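Side-chain contact in lytic polysaccharide monooxygenase ([Kitasatospora] papulosa, PDB 6NDQ), which probably cleaves glycosidic bonds of cellulose or a related polysaccharide by copper-dependent oxidation: residues G19-F22 and Q23-A26. Residues are numbered along the deposited sequence; the frame is centred on the assembly and turned at random.
Sequences GDDF and QNPA
Gln23 runs beside Phe22 and drapes its CG methylene over one face of the aromatic ring. This CG stands 3.7 Å from the centroid of the Phe22 ring, nearly along the ring normal, a CH-pi contact displaced somewhat toward the CE2–CZ rim. The side chain of Gln23, bent at chi2, then carries the amide across that rim, where NE2 comes within 3.2 Å of Phe22 CE2; ring and amide planes are 47° apart, too tilted for a flat stack. Glutamine suits this exposed place because its aliphatic part can cover an aromatic face while its amide remains at the polar surface. Phenylalanine supplies that flat face and also meets Trp46 edge-to-face and touches Trp38, which packs the loop against helices 32-40 and 43-46.

Phe22 and Gln23 are the two central residues of a type I beta turn from Asp21 to Asn24, closed by Asn24 N donating to Asp21 O at 3.2 Å. The turn lies between helix 10-18 and helix 27-30, in the helical region beside the beta-sandwich core of the monooxygenase. Asp21 brings a short polar carboxylate to the partly exposed turn end. It lies beside Asn24 CB, nearly parallel to the Asn24 amide (planes 17° apart), with Asp21 OD2 3.4 Å from Asn24 ND2. CG anti to the backbone N (chi1 -172°) puts the Asn24 amide beside the carbonyl carbon, where OD1 accepts from Ala26 N at 3.1 Å, the donor well above the carbonyl plane. Asparagine's short side chain suits this capping bond, reaching an N-H two residues ahead, past Pro25, which has none.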
loop_
_atom_site.group_PDB
_atom_site.type_symbol
_atom_site.label_atom_id
_atom_site.label_comp_id
_atom_site.label_asym_id
_atom_site.label_seq_id
_atom_site.Cartn_x
_atom_site.Cartn_y
_atom_site.Cartn_z
ATOM N N GLY A 19 -10.119 11.724 7.872
ATOM C CA GLY A 19 -10.134 11.467 9.304
ATOM C C GLY A 19 -10.880 12.519 10.102
ATOM O O GLY A 19 -11.438 12.221 11.161
ATOM N N ASP A 20 -10.916 13.754 9.603
ATOM C CA ASP A 20 -11.618 14.825 10.303
ATOM C C ASP A 20 -13.120 14.804 10.065
ATOM O O ASP A 20 -13.862 15.431 10.826
ATOM C CB ASP A 20 -11.055 16.175 9.873
ATOM C CG ASP A 20 -11.374 16.497 8.439
ATOM O OD1 ASP A 20 -11.296 15.580 7.587
ATOM O OD2 ASP A 20 -11.718 17.663 8.162
ATOM N N ASP A 21 -13.586 14.103 9.036
ATOM C CA ASP A 21 -14.998 14.092 8.673
ATOM C C ASP A 21 -15.374 12.702 8.181
ATOM O O ASP A 21 -15.967 12.531 7.116
ATOM C CB ASP A 21 -15.298 15.162 7.622
ATOM C CG ASP A 21 -16.779 15.435 7.490
ATOM O OD1 ASP A 21 -17.559 14.865 8.283
ATOM O OD2 ASP A 21 -17.169 16.220 6.602
ATOM N N PHE A 22 -15.013 11.685 8.968
ATOM C CA PHE A 22 -15.056 10.307 8.494
ATOM C C PHE A 22 -16.472 9.764 8.355
ATOM O O PHE A 22 -16.649 8.717 7.724
ATOM C CB PHE A 22 -14.216 9.406 9.414
ATOM C CG PHE A 22 -14.857 9.107 10.753
ATOM C CD1 PHE A 22 -14.858 10.055 11.766
ATOM C CD2 PHE A 22 -15.437 7.867 11.001
ATOM C CE1 PHE A 22 -15.444 9.781 12.994
ATOM C CE2 PHE A 22 -16.011 7.585 12.224
ATOM C CZ PHE A 22 -16.020 8.546 13.220
ATOM N N GLN A 23 -17.481 10.452 8.887
ATOM C CA GLN A 23 -18.850 9.967 8.823
ATOM C C GLN A 23 -19.635 10.593 7.684
ATOM O O GLN A 23 -20.782 10.210 7.450
ATOM C CB GLN A 23 -19.562 10.215 10.161
ATOM C CG GLN A 23 -19.053 9.349 11.327
ATOM C CD GLN A 23 -19.482 7.878 11.226
ATOM O OE1 GLN A 23 -20.107 7.455 10.247
ATOM N NE2 GLN A 23 -19.147 7.094 12.248
ATOM N N ASN A 24 -19.028 11.516 6.967
ATOM C CA ASN A 24 -19.681 12.272 5.905
ATOM C C ASN A 24 -20.315 11.366 4.856
ATOM O O ASN A 24 -19.588 10.661 4.137
ATOM C CB ASN A 24 -18.658 13.179 5.257
ATOM C CG ASN A 24 -19.286 14.145 4.285
ATOM O OD1 ASN A 24 -20.493 14.107 4.060
ATOM N ND2 ASN A 24 -18.473 15.024 3.709
ATOM N N PRO A 25 -21.647 11.367 4.725
ATOM C CA PRO A 25 -22.314 10.520 3.715
ATOM C C PRO A 25 -21.932 10.840 2.283
ATOM O O PRO A 25 -22.075 9.970 1.414
ATOM C CB PRO A 25 -23.813 10.795 3.964
ATOM C CG PRO A 25 -23.868 11.305 5.422
ATOM C CD PRO A 25 -22.605 12.055 5.619
ATOM N N ALA A 26 -21.472 12.061 2.004
ATOM C CA ALA A 26 -21.060 12.424 0.658
ATOM C C ALA A 26 -19.834 11.644 0.196
ATOM O O ALA A 26 -19.601 11.552 -1.013
ATOM C CB ALA A 26 -20.790 13.926 0.582
#